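Long-range contacts in uncharacterized protein VP1736 (Vibrio parahaemolyticus, PDB 3LXQ), which is of unknown function but belongs to the sulfatase family of the alkaline-phosphatase-like clan, built on a mixed beta-sheet with helices around it: residues D55-S60 with K429-F434; L71-S76 with P361-D366; L91-L96 with F300-D305; T131-G136 with A304-R309; S252-P257 with N272-Y277. One frame throughout, in Å; residues are numbered along the deposited sequence.

Overall arrangement
From the N terminus, helix 50-61 enters interaction 1 and closes the longest loop by meeting helix 422-441. Interaction 2 is nested inside it and joins the entry to strand 75-77 with the loop after strand 358-360. The two touch, through R58 with P72 and S60 with R365. Interaction 3 lies within both and pairs neighbouring parallel strands of the mixed sheet. Interaction 4 ends on the same piece of chain, sharing A304 and D305, and brings in the start of helix 133-141. Interaction 5 closes a short loop inside interactions 3 and 4, where helix 271-289 begins. It lies about 40 Å, centre to centre, from interaction 1.

Interaction 1 of 5, residues D55-S60 with K429-F434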
# COMPACT_ATOMS: atom_id res chain seq x y z
N ASP A 55 4.18 -23.05 -7.85
CA ASP A 55 5.58 -23.28 -7.52
C ASP A 55 6.40 -22.04 -7.79
O ASP A 55 7.22 -21.64 -6.96
CB ASP A 55 6.14 -24.51 -8.25
CG ASP A 55 5.60 -25.81 -7.70
OD1 ASP A 55 4.96 -25.80 -6.62
OD2 ASP A 55 5.81 -26.86 -8.35
N LEU A 56 6.17 -21.42 -8.94
CA LEU A 56 6.92 -20.24 -9.32
C LEU A 56 6.54 -19.05 -8.44
O LEU A 56 7.40 -18.21 -8.15
CB LEU A 56 6.73 -19.90 -10.80
CG LEU A 56 7.37 -20.91 -11.77
CD1 LEU A 56 6.87 -20.64 -13.19
CD2 LEU A 56 8.90 -20.87 -11.71
N VAL A 57 5.28 -18.99 -8.01
CA VAL A 57 4.80 -17.93 -7.11
C VAL A 57 5.46 -18.09 -5.73
O VAL A 57 6.07 -17.15 -5.21
CB VAL A 57 3.23 -17.90 -7.04
CG1 VAL A 57 2.72 -17.02 -5.91
CG2 VAL A 57 2.65 -17.41 -8.37
N ARG A 58 5.36 -19.29 -5.16
CA ARG A 58 5.98 -19.57 -3.87
C ARG A 58 7.50 -19.36 -3.87
O ARG A 58 8.03 -18.68 -3.00
CB ARG A 58 5.65 -20.99 -3.41
CG ARG A 58 4.22 -21.15 -2.90
CD ARG A 58 4.04 -22.51 -2.23
NE ARG A 58 3.95 -23.59 -3.21
CZ ARG A 58 2.81 -24.20 -3.55
NH1 ARG A 58 1.66 -23.86 -3.00
NH2 ARG A 58 2.84 -25.16 -4.46
N ALA A 59 8.19 -19.93 -4.85
CA ALA A 59 9.64 -19.73 -4.97
C ALA A 59 10.02 -18.25 -5.13
O ALA A 59 10.88 -17.75 -4.39
CB ALA A 59 10.22 -20.59 -6.10
N SER A 60 9.39 -17.55 -6.07
CA SER A 60 9.71 -16.15 -6.27
C SER A 60 9.30 -15.26 -5.09
O SER A 60 9.86 -14.18 -4.93
CB SER A 60 9.11 -15.61 -7.58
OG SER A 60 7.70 -15.66 -7.54
N LYS A 429 4.63 -14.30 -15.66
CA LYS A 429 3.33 -14.88 -16.00
C LYS A 429 2.68 -15.54 -14.78
O LYS A 429 1.50 -15.29 -14.47
CB LYS A 429 3.47 -15.87 -17.19
CG LYS A 429 2.15 -16.27 -17.86
CD LYS A 429 2.40 -17.11 -19.13
CE LYS A 429 1.15 -17.90 -19.54
NZ LYS A 429 1.43 -18.97 -20.56
N ALA A 430 3.46 -16.35 -14.07
CA ALA A 430 2.97 -17.03 -12.87
C ALA A 430 2.41 -16.03 -11.84
O ALA A 430 1.33 -16.25 -11.27
CB ALA A 430 4.07 -17.88 -12.26
N ASN A 431 3.13 -14.95 -11.61
CA ASN A 431 2.68 -13.90 -10.69
C ASN A 431 1.51 -13.06 -11.22
O ASN A 431 0.65 -12.63 -10.44
CB ASN A 431 3.86 -13.04 -10.24
CG ASN A 431 4.71 -13.73 -9.18
OD1 ASN A 431 4.29 -13.87 -8.02
ND2 ASN A 431 5.90 -14.17 -9.56
N ALA A 432 1.46 -12.85 -12.54
CA ALA A 432 0.32 -12.21 -13.21
C ALA A 432 -0.99 -12.96 -12.99
O ALA A 432 -2.05 -12.34 -12.91
CB ALA A 432 0.59 -12.09 -14.71
N LEU A 433 -0.91 -14.28 -12.92
CA LEU A 433 -2.09 -15.15 -12.85
C LEU A 433 -2.60 -15.41 -11.44
O LEU A 433 -3.75 -15.83 -11.26
CB LEU A 433 -1.77 -16.50 -13.48
CG LEU A 433 -1.51 -16.55 -14.98
CD1 LEU A 433 -1.00 -17.93 -15.36
CD2 LEU A 433 -2.77 -16.20 -15.76
N PHE A 434 -1.74 -15.19 -10.45
CA PHE A 434 -2.01 -15.72 -9.11
C PHE A 434 -3.30 -15.18 -8.47
O PHE A 434 -4.16 -15.96 -8.08
CB PHE A 434 -0.81 -15.55 -8.16
CG PHE A 434 -1.11 -15.91 -6.74
CD1 PHE A 434 -1.33 -17.23 -6.38
CD2 PHE A 434 -1.22 -14.92 -5.76
CE1 PHE A 434 -1.62 -17.57 -5.07
CE2 PHE A 434 -1.52 -15.26 -4.45
CZ PHE A 434 -1.72 -16.59 -4.10
O HOH W 1 5.69 -14.18 -5.77
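V57 places CG1 anti to the backbone N (chi1 168°), and F434 does the same with its CG. The two side chains cross at about a right angle. V57 CG1 lies over one face of the F434 ring, 4.2 Å from the centroid and offset toward the rim, a CH-pi contact. V57 CG2 turns to the other backbone and comes to 3.4 Å from A430 O. It also packs on F434 CB. L56 CB meets A430 CB at 3.6 Å. The helix axes pass 8.7 Å apart and cross at -102°.

The polar side of the contact starts from S60, whose OG takes the crowded position between backbone N and carbonyl carbon (chi1 64°). From there S60 OG donates to a lone pair of L56 O at 2.6 Å. S60 N donates to the same oxygen. N431 ND2 in turn gives S60 OG an almost straight bond of 3.1 Å, in its amide plane. ND2 also donates to R427 O in its own helix. Water 1 donates to N431 OD1 at 2.7 Å and to V57 O. The amide is thus held at both ends.

Helix 50-61 crosses helix 422-441 here. Y388 of strand 385-390 touches both S60 and N431, while I363 packs on V57 and P145 on F434.

Interaction 2 of 5, residues L71-S76 with P361-D366; sequences LPTMNS and PMIGRD
A type I beta turn from L71 to M74 leads into strand 75-77, which pairs with strand 358-360 in a small antiparallel sheet. P361 follows that second strand and fits against the turn. L71 and P361 lie side by side and point the same way, with L71 CD1 3.9 Å from P361 CG. M74, a selenomethionine, also runs alongside the proline. Its CB points away from the 361-366 segment, but bends at chi2 (81°) and chi3 (87°) bring the chain back. M74 SE then rests 4.1 Å from P361 CD. The backbones are tight here, with M74 CA 3.8 Å from P361 CA.

T73 points at the 361-366 loop and crosses I363 obliquely. T73 CB touches I363 CG2 at 3.8 Å. F434 of helix 422-441 also touches T73. P72 O, at the turn's corner, accepts from R58 NH1. Within the turn, M74 N donates to L71 O at 3.0 Å. P361 CA also makes a CH...O contact with T73 O at 3.4 Å. T73 OG1 sits between the backbone N and the carbonyl carbon (chi1 66°) and donates to P361 O over 2.6 Å, in the carbonyl plane on a lone pair.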
# COMPACT_ATOMS: atom_id res chain seq x y z
N LEU A 71 -4.30 -23.41 3.04
CA LEU A 71 -4.28 -22.61 1.80
C LEU A 71 -2.92 -22.73 1.11
O LEU A 71 -1.89 -22.79 1.79
CB LEU A 71 -4.56 -21.13 2.09
CG LEU A 71 -5.86 -20.63 2.72
CD1 LEU A 71 -5.66 -19.20 3.19
CD2 LEU A 71 -7.05 -20.72 1.76
N PRO A 72 -2.90 -22.76 -0.24
CA PRO A 72 -1.68 -23.00 -1.05
C PRO A 72 -0.46 -22.10 -0.81
O PRO A 72 0.68 -22.55 -1.06
CB PRO A 72 -2.17 -22.81 -2.49
CG PRO A 72 -3.56 -22.34 -2.40
CD PRO A 72 -4.10 -22.76 -1.09
N THR A 73 -0.66 -20.86 -0.36
CA THR A 73 0.48 -20.00 -0.04
C THR A 73 0.54 -19.64 1.45
O THR A 73 1.29 -18.74 1.84
CB THR A 73 0.56 -18.71 -0.93
OG1 THR A 73 -0.55 -17.85 -0.67
CG2 THR A 73 0.61 -19.05 -2.41
N MSE A 74 -0.23 -20.34 2.28
CA MSE A 74 -0.14 -20.15 3.72
C MSE A 74 1.31 -20.34 4.16
O MSE A 74 1.94 -21.31 3.77
CB MSE A 74 -1.06 -21.11 4.48
CG MSE A 74 -1.10 -20.85 5.97
SE MSE A 74 -2.30 -19.40 6.47
CE MSE A 74 -3.93 -20.47 6.61
N ASN A 75 1.83 -19.40 4.94
CA ASN A 75 3.22 -19.47 5.41
C ASN A 75 3.39 -18.82 6.77
O ASN A 75 2.68 -17.88 7.12
CB ASN A 75 4.19 -18.82 4.40
CG ASN A 75 3.90 -17.34 4.15
OD1 ASN A 75 3.11 -16.98 3.27
ND2 ASN A 75 4.54 -16.49 4.92
N SER A 76 4.35 -19.33 7.54
CA SER A 76 4.63 -18.80 8.85
C SER A 76 5.84 -17.90 8.81
O SER A 76 6.91 -18.29 8.32
CB SER A 76 4.84 -19.92 9.87
OG SER A 76 3.61 -20.56 10.14
N PRO A 361 -1.52 -16.31 4.19
CA PRO A 361 -1.23 -16.65 2.80
C PRO A 361 -0.52 -15.54 2.02
O PRO A 361 -0.33 -15.68 0.82
CB PRO A 361 -2.62 -16.93 2.22
CG PRO A 361 -3.50 -16.00 2.98
CD PRO A 361 -2.94 -15.99 4.38
N MSE A 362 -0.12 -14.46 2.69
CA MSE A 362 0.56 -13.34 2.01
C MSE A 362 1.90 -13.74 1.40
O MSE A 362 2.72 -14.38 2.05
CB MSE A 362 0.78 -12.16 2.97
CG MSE A 362 -0.48 -11.60 3.61
SE MSE A 362 -0.15 -9.88 4.46
CE MSE A 362 0.69 -10.49 6.11
N ILE A 363 2.11 -13.36 0.14
CA ILE A 363 3.35 -13.67 -0.54
C ILE A 363 4.31 -12.47 -0.56
O ILE A 363 5.44 -12.58 -1.04
CB ILE A 363 3.12 -14.23 -1.96
CG1 ILE A 363 2.47 -13.18 -2.87
CG2 ILE A 363 2.27 -15.49 -1.88
CD1 ILE A 363 2.44 -13.56 -4.34
N GLY A 364 3.86 -11.34 -0.03
CA GLY A 364 4.72 -10.17 0.14
C GLY A 364 5.82 -10.40 1.17
O GLY A 364 5.68 -11.21 2.08
N ARG A 365 6.91 -9.64 1.02
CA ARG A 365 8.16 -9.86 1.74
C ARG A 365 8.16 -9.13 3.08
O ARG A 365 7.63 -8.01 3.20
CB ARG A 365 9.34 -9.37 0.91
CG ARG A 365 9.75 -10.28 -0.24
CD ARG A 365 8.81 -10.22 -1.46
NE ARG A 365 9.33 -11.05 -2.55
CZ ARG A 365 10.27 -10.64 -3.42
NH1 ARG A 365 10.75 -9.41 -3.36
NH2 ARG A 365 10.71 -11.48 -4.36
N ASP A 366 8.72 -9.78 4.09
CA ASP A 366 9.02 -9.13 5.37
C ASP A 366 10.37 -8.48 5.16
O ASP A 366 11.41 -9.15 5.16
CB ASP A 366 9.08 -10.17 6.49
CG ASP A 366 9.51 -9.59 7.84
OD1 ASP A 366 9.90 -8.40 7.92
OD2 ASP A 366 9.47 -10.34 8.84

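Interaction 3 of 5, residues L91-L96 with F300-D305; sequences LLQESL and FIVIAD
Strands 91-93 and 300-304 run parallel, 23° apart, with L91 paired to V302, L92 to I303 and Q93 to A304. Q93 N donates to I303 O at 2.7 Å, while the bond from I303 N to L91 O is weak at 3.4 Å. L91 O has a second donor: Q93 bends at chi2 so that its NE2 reaches L91 O at 2.9 Å, from 73° above the carbonyl plane. Q93 NE2 is also hydrogen-bonded to Y224 OH. Q93 CG packs on V302 CG1. L92, with CG anti to its backbone N, crosses D305 at about a right angle and lays CD1 3.7 Å from D305 CB.

These are central strands of the mixed sheet of the alkaline-phosphatase-like fold, and their C-terminal ends carry acidic residues. There Q93 to L96 form a type II turn. D305 OD1 receives S95 N at 2.8 Å on its syn lone pair. D305 OD2 lies 3.2 Å from E94 OE2, the carboxylate planes 85° apart. S133 OG is within reach of both oxygens. Such crowding could raise the pKa of one acid. E94 OE1 takes a very short bond of 2.5 Å from S95 OG on its anti lone pair. L96 CB packs on A304 CB, while the buried L96 O has no polar partner in the model.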
# COMPACT_ATOMS: atom_id res chain seq x y z
N LEU A 91 -0.98 5.56 7.30
CA LEU A 91 -1.44 6.87 6.84
C LEU A 91 -1.37 6.83 5.33
O LEU A 91 -0.35 7.18 4.74
CB LEU A 91 -0.56 8.00 7.41
CG LEU A 91 -0.40 8.05 8.93
CD1 LEU A 91 0.65 9.09 9.35
CD2 LEU A 91 -1.73 8.32 9.61
N LEU A 92 -2.46 6.37 4.72
CA LEU A 92 -2.54 6.16 3.28
C LEU A 92 -2.77 7.49 2.55
O LEU A 92 -3.68 8.26 2.87
CB LEU A 92 -3.61 5.11 2.94
CG LEU A 92 -3.75 4.62 1.47
CD1 LEU A 92 -2.50 3.97 0.95
CD2 LEU A 92 -4.94 3.68 1.31
N GLN A 93 -1.91 7.75 1.58
CA GLN A 93 -1.86 9.06 0.94
C GLN A 93 -2.48 8.99 -0.44
O GLN A 93 -1.90 8.42 -1.37
CB GLN A 93 -0.42 9.57 0.87
CG GLN A 93 0.30 9.57 2.20
CD GLN A 93 -0.31 10.54 3.19
OE1 GLN A 93 -0.60 11.68 2.83
NE2 GLN A 93 -0.52 10.10 4.42
N GLU A 94 -3.69 9.55 -0.55
CA GLU A 94 -4.40 9.62 -1.82
C GLU A 94 -3.55 10.25 -2.93
O GLU A 94 -3.15 11.41 -2.83
CB GLU A 94 -5.70 10.42 -1.68
CG GLU A 94 -6.43 10.69 -3.02
CD GLU A 94 -6.81 9.41 -3.73
OE1 GLU A 94 -6.46 9.24 -4.92
OE2 GLU A 94 -7.44 8.56 -3.08
N SER A 95 -3.31 9.46 -3.98
CA SER A 95 -2.66 9.91 -5.21
C SER A 95 -1.26 10.53 -5.04
O SER A 95 -0.78 11.22 -5.94
CB SER A 95 -3.57 10.86 -6.00
OG SER A 95 -4.72 10.18 -6.44
N LEU A 96 -0.60 10.24 -3.92
CA LEU A 96 0.72 10.80 -3.65
C LEU A 96 1.83 10.06 -4.42
O LEU A 96 2.56 9.27 -3.85
CB LEU A 96 1.00 10.84 -2.15
CG LEU A 96 2.21 11.67 -1.69
CD1 LEU A 96 2.00 13.12 -1.96
CD2 LEU A 96 2.52 11.45 -0.20
N PHE A 300 4.33 3.89 12.47
CA PHE A 300 3.59 4.65 11.48
C PHE A 300 4.16 4.36 10.11
O PHE A 300 5.37 4.20 9.95
CB PHE A 300 3.71 6.16 11.76
CG PHE A 300 3.18 6.57 13.11
CD1 PHE A 300 4.00 6.50 14.25
CD2 PHE A 300 1.89 7.05 13.25
CE1 PHE A 300 3.52 6.89 15.50
CE2 PHE A 300 1.39 7.45 14.52
CZ PHE A 300 2.21 7.36 15.63
N ILE A 301 3.28 4.26 9.11
CA ILE A 301 3.73 4.19 7.73
C ILE A 301 3.06 5.29 6.90
O ILE A 301 1.87 5.45 6.94
CB ILE A 301 3.61 2.73 7.12
CG1 ILE A 301 4.20 2.67 5.71
CG2 ILE A 301 2.17 2.20 7.12
CD1 ILE A 301 4.36 1.25 5.20
N VAL A 302 3.86 6.07 6.19
CA VAL A 302 3.32 7.04 5.24
C VAL A 302 3.52 6.39 3.88
O VAL A 302 4.65 6.18 3.45
CB VAL A 302 4.07 8.38 5.24
CG1 VAL A 302 3.47 9.33 4.19
CG2 VAL A 302 4.07 9.03 6.63
N ILE A 303 2.42 6.07 3.20
CA ILE A 303 2.49 5.42 1.90
C ILE A 303 1.31 5.85 1.01
O ILE A 303 0.20 6.02 1.50
CB ILE A 303 2.60 3.86 2.05
CG1 ILE A 303 3.07 3.22 0.73
CG2 ILE A 303 1.30 3.25 2.59
CD1 ILE A 303 3.43 1.75 0.84
N ALA A 304 1.57 6.04 -0.28
CA ALA A 304 0.49 6.36 -1.21
C ALA A 304 -0.33 5.12 -1.57
O ALA A 304 0.10 3.97 -1.34
CB ALA A 304 1.04 7.02 -2.48
N ASP A 305 -1.54 5.36 -2.08
CA ASP A 305 -2.36 4.27 -2.62
C ASP A 305 -2.01 4.01 -4.08
O ASP A 305 -2.22 2.90 -4.58
CB ASP A 305 -3.86 4.55 -2.42
CG ASP A 305 -4.32 5.85 -3.07
OD1 ASP A 305 -3.48 6.67 -3.51
OD2 ASP A 305 -5.55 6.04 -3.16

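Interaction 4 of 5, residues T131-G136 with A304-R309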
# COMPACT_ATOMS: atom_id res chain seq x y z
N THR A 131 -3.30 1.36 -9.94
CA THR A 131 -3.54 2.77 -10.24
C THR A 131 -4.76 3.35 -9.54
O THR A 131 -5.01 4.56 -9.63
CB THR A 131 -3.71 3.00 -11.75
OG1 THR A 131 -4.86 2.27 -12.22
CG2 THR A 131 -2.47 2.58 -12.49
N ARG A 132 -5.51 2.50 -8.84
CA ARG A 132 -6.76 2.94 -8.22
C ARG A 132 -6.70 2.83 -6.71
O ARG A 132 -5.98 2.01 -6.17
CB ARG A 132 -7.96 2.15 -8.77
CG ARG A 132 -8.22 2.38 -10.29
CD ARG A 132 -9.14 1.30 -10.82
NE ARG A 132 -9.64 1.60 -12.16
CZ ARG A 132 -9.09 1.16 -13.29
NH1 ARG A 132 -7.98 0.41 -13.28
NH2 ARG A 132 -9.64 1.48 -14.45
N SER A 133 -7.45 3.71 -6.05
CA SER A 133 -7.47 3.76 -4.60
C SER A 133 -7.79 2.43 -3.95
O SER A 133 -7.09 2.02 -3.01
CB SER A 133 -8.43 4.86 -4.13
OG SER A 133 -7.95 6.14 -4.55
N VAL A 134 -8.83 1.72 -4.43
CA VAL A 134 -9.18 0.44 -3.82
C VAL A 134 -8.05 -0.59 -3.93
O VAL A 134 -7.93 -1.44 -3.05
CB VAL A 134 -10.53 -0.19 -4.29
CG1 VAL A 134 -11.72 0.56 -3.71
CG2 VAL A 134 -10.63 -0.31 -5.80
N ARG A 135 -7.23 -0.51 -4.98
CA ARG A 135 -6.09 -1.45 -5.11
C ARG A 135 -4.98 -1.11 -4.12
O ARG A 135 -4.31 -2.02 -3.59
CB ARG A 135 -5.58 -1.55 -6.56
CG ARG A 135 -4.43 -2.54 -6.73
CD ARG A 135 -4.54 -3.30 -8.04
NE ARG A 135 -5.47 -4.45 -7.99
CZ ARG A 135 -6.08 -4.93 -9.07
NH1 ARG A 135 -5.89 -4.33 -10.24
NH2 ARG A 135 -6.88 -5.99 -9.01
N GLY A 136 -4.80 0.18 -3.82
CA GLY A 136 -3.88 0.57 -2.74
C GLY A 136 -4.35 0.14 -1.37
O GLY A 136 -3.54 -0.24 -0.50
N ALA A 304 1.57 6.04 -0.28
CA ALA A 304 0.49 6.36 -1.21
C ALA A 304 -0.33 5.12 -1.57
O ALA A 304 0.10 3.97 -1.34
CB ALA A 304 1.04 7.02 -2.48
N ASP A 305 -1.54 5.36 -2.08
CA ASP A 305 -2.36 4.27 -2.62
C ASP A 305 -2.01 4.01 -4.08
O ASP A 305 -2.22 2.90 -4.58
CB ASP A 305 -3.86 4.55 -2.42
CG ASP A 305 -4.32 5.85 -3.07
OD1 ASP A 305 -3.48 6.67 -3.51
OD2 ASP A 305 -5.55 6.04 -3.16
N HIS A 306 -1.47 5.03 -4.75
CA HIS A 306 -1.05 4.99 -6.16
C HIS A 306 -0.55 6.39 -6.56
O HIS A 306 -0.73 7.35 -5.83
CB HIS A 306 -2.20 4.58 -7.09
CG HIS A 306 -3.44 5.39 -6.88
ND1 HIS A 306 -3.67 6.59 -7.53
CD2 HIS A 306 -4.52 5.18 -6.08
CE1 HIS A 306 -4.84 7.07 -7.14
NE2 HIS A 306 -5.37 6.24 -6.27
N ASP A 307 0.06 6.49 -7.73
CA ASP A 307 0.42 7.80 -8.29
C ASP A 307 -0.84 8.41 -8.89
O ASP A 307 -1.82 7.70 -9.15
CB ASP A 307 1.48 7.60 -9.39
CG ASP A 307 2.05 8.90 -9.94
OD1 ASP A 307 1.84 10.00 -9.36
OD2 ASP A 307 2.73 8.81 -10.97
N ALA A 308 -0.83 9.73 -9.08
CA ALA A 308 -1.88 10.36 -9.87
C ALA A 308 -1.99 9.62 -11.20
O ALA A 308 -0.98 9.40 -11.88
CB ALA A 308 -1.58 11.83 -10.09
N ARG A 309 -3.21 9.24 -11.56
CA ARG A 309 -3.49 8.50 -12.79
C ARG A 309 -2.87 9.13 -14.05
O ARG A 309 -2.86 10.34 -14.21
CB ARG A 309 -5.01 8.43 -12.97
CG ARG A 309 -5.51 7.20 -13.72
CD ARG A 309 -6.20 6.22 -12.77
NE ARG A 309 -7.15 5.38 -13.49
CZ ARG A 309 -8.48 5.43 -13.34
NH1 ARG A 309 -9.05 6.26 -12.47
NH2 ARG A 309 -9.24 4.61 -14.05
O HOH W 2 -0.55 1.32 -0.74
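The N-terminal end of helix 133-141 meets the loop that leaves strand 298-304, at the C-terminal edge of the parallel strands. H306 carries the contact. Its CG takes the crowded position between backbone N and carbonyl carbon (chi1 51°), which turns the ring toward T131 and S133. T131 O sits over one face, toward the rim, and D305 OD1 over the opposite face. T131 O is 3.2 Å from H306 ND1 but is not bonded to it. That nitrogen instead donates to D307 O at 2.7 Å, nearly straight (172°) and in the ring plane. This fixes the rotation of the imidazole and turns H306 NE2 toward S133 OG, 3.1 Å away.

S133 OG is also 2.8 Å from D305 OD2, and E94 OE2 is a second acceptor within its reach. Polar clusters at this edge of the sheet are where the alkaline-phosphatase-like fold commonly keeps its functional site, so this one may mark it here. The nearby acids would tend to favour a charged imidazole.

R132 occupies the N-cap position, and its O accepts from G136 N. With no side chain, G136 lets its CA come to 3.4 Å from D305 O. Water 2 donates to A304 O at 2.8 Å and weakly to G136 O. On the solvent-exposed side, R309 NH2 lies over one face of the R132 guanidinium, the planes 55° apart. R309 NH2 and R132 NH2, 3.2 Å apart, are like-charged donors not bonded to each other. D383 offsets the charge of R132 through a salt bridge to NH1.

Interaction 5 of 5, residues S252-P257 with N272-Y277; sequences SPYEYP and NNAVKY
Y256 lies against Y277 with its CB over one face of that ring, 4.0 Å from the centroid, a CH-pi contact. The two rings are near parallel, at 28°, but slid apart, with centroids 5.6 Å from each other. They therefore barely overlap, and Y256 CD1 rests on Y277 CB at 3.7 Å instead. P257 CD adds to the pair, 3.9 Å from Y277 CE1. Further along Y256, its OH comes to 3.2 Å from N273 CB, and N273 O lies over a face of its ring. Y254 reaches the helix separately, with CD1 3.9 Å from A274 CB.

Torsions set up this fit. Y256 holds CG in the crowded position between backbone N and carbonyl carbon (chi1 68°). Y277 has CG anti to its backbone N (170°), and its ring meets the loop. The bond from Y277 N to N273 O, 2.6 Å, is part of the helix. On the loop side a cis peptide precedes P253, and S252 CA sits over the centre of the Y254 ring.

A second shell holds the polar ends. Y256 OH is hydrogen-bonded to H268 O, and the H268 ring stacks on Y256. N273 OD1 accepts from the backbone of Y264 and D265. Y277 OH pairs with S219 OG and E221 N, tying helix 271-289 to the start of helix 220-234. The loop 252-257 follows strand 241-246, and P257 also touches F212.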
# COMPACT_ATOMS: atom_id res chain seq x y z
N SER A 252 -9.86 16.21 -7.47
CA SER A 252 -10.52 17.28 -8.21
C SER A 252 -11.89 17.50 -7.57
O SER A 252 -12.58 16.52 -7.27
CB SER A 252 -10.67 16.90 -9.69
OG SER A 252 -11.41 17.88 -10.39
N PRO A 253 -12.30 18.76 -7.39
CA PRO A 253 -11.71 20.01 -7.90
C PRO A 253 -10.62 20.67 -7.03
O PRO A 253 -10.22 21.79 -7.33
CB PRO A 253 -12.92 20.93 -7.99
CG PRO A 253 -13.76 20.50 -6.82
CD PRO A 253 -13.53 19.02 -6.63
N TYR A 254 -10.15 19.98 -5.99
CA TYR A 254 -8.97 20.39 -5.18
C TYR A 254 -9.26 21.52 -4.17
O TYR A 254 -8.50 22.49 -4.06
CB TYR A 254 -7.75 20.72 -6.05
CG TYR A 254 -7.42 19.65 -7.06
CD1 TYR A 254 -6.90 18.42 -6.66
CD2 TYR A 254 -7.63 19.86 -8.43
CE1 TYR A 254 -6.61 17.43 -7.58
CE2 TYR A 254 -7.35 18.87 -9.36
CZ TYR A 254 -6.83 17.66 -8.92
OH TYR A 254 -6.54 16.67 -9.84
N GLU A 255 -10.35 21.36 -3.42
CA GLU A 255 -10.73 22.30 -2.38
C GLU A 255 -9.86 22.05 -1.16
O GLU A 255 -9.70 20.89 -0.75
CB GLU A 255 -12.20 22.12 -1.98
CG GLU A 255 -13.23 22.25 -3.10
CD GLU A 255 -14.54 21.55 -2.76
OE1 GLU A 255 -15.50 22.23 -2.32
OE2 GLU A 255 -14.62 20.32 -2.91
N TYR A 256 -9.29 23.12 -0.61
CA TYR A 256 -8.51 23.10 0.63
C TYR A 256 -8.41 24.54 1.19
O TYR A 256 -8.49 25.51 0.42
CB TYR A 256 -7.10 22.51 0.40
CG TYR A 256 -6.22 23.38 -0.45
CD1 TYR A 256 -5.37 24.32 0.14
CD2 TYR A 256 -6.27 23.31 -1.85
CE1 TYR A 256 -4.57 25.15 -0.63
CE2 TYR A 256 -5.47 24.14 -2.63
CZ TYR A 256 -4.62 25.07 -2.01
OH TYR A 256 -3.83 25.91 -2.77
N PRO A 257 -8.24 24.68 2.52
CA PRO A 257 -8.07 25.98 3.20
C PRO A 257 -7.03 26.93 2.56
O PRO A 257 -6.02 26.47 2.00
CB PRO A 257 -7.61 25.58 4.60
CG PRO A 257 -8.26 24.27 4.84
CD PRO A 257 -8.34 23.57 3.50
N ASN A 272 -1.10 20.12 -7.66
CA ASN A 272 0.16 20.42 -6.98
C ASN A 272 -0.07 21.02 -5.61
O ASN A 272 0.50 20.55 -4.62
CB ASN A 272 1.05 21.35 -7.81
CG ASN A 272 1.56 20.70 -9.10
OD1 ASN A 272 1.92 21.40 -10.06
ND2 ASN A 272 1.59 19.37 -9.14
N ASN A 273 -0.93 22.03 -5.55
CA ASN A 273 -1.23 22.73 -4.29
C ASN A 273 -1.95 21.86 -3.27
O ASN A 273 -1.66 21.92 -2.08
CB ASN A 273 -2.03 24.01 -4.56
CG ASN A 273 -1.22 25.09 -5.27
OD1 ASN A 273 -0.01 25.20 -5.07
ND2 ASN A 273 -1.89 25.89 -6.08
N ALA A 274 -2.89 21.04 -3.75
CA ALA A 274 -3.58 20.07 -2.89
C ALA A 274 -2.60 19.06 -2.27
O ALA A 274 -2.72 18.72 -1.08
CB ALA A 274 -4.68 19.35 -3.65
N VAL A 275 -1.64 18.59 -3.06
CA VAL A 275 -0.55 17.76 -2.54
C VAL A 275 0.23 18.54 -1.47
O VAL A 275 0.43 18.05 -0.36
CB VAL A 275 0.40 17.25 -3.66
CG1 VAL A 275 1.69 16.65 -3.08
CG2 VAL A 275 -0.31 16.24 -4.56
N LYS A 276 0.64 19.77 -1.80
CA LYS A 276 1.37 20.59 -0.85
C LYS A 276 0.55 20.88 0.41
O LYS A 276 1.10 20.87 1.51
CB LYS A 276 1.88 21.89 -1.48
CG LYS A 276 2.89 22.64 -0.61
CD LYS A 276 3.63 23.72 -1.38
CE LYS A 276 4.82 24.23 -0.56
NZ LYS A 276 5.38 25.50 -1.10
N TYR A 277 -0.76 21.12 0.25
CA TYR A 277 -1.65 21.21 1.40
C TYR A 277 -1.62 19.92 2.23
O TYR A 277 -1.43 19.98 3.45
CB TYR A 277 -3.11 21.55 1.03
CG TYR A 277 -4.01 21.37 2.24
CD1 TYR A 277 -4.02 22.31 3.26
CD2 TYR A 277 -4.75 20.20 2.42
CE1 TYR A 277 -4.79 22.12 4.40
CE2 TYR A 277 -5.52 20.00 3.56
CZ TYR A 277 -5.53 20.97 4.54
OH TYR A 277 -6.30 20.79 5.67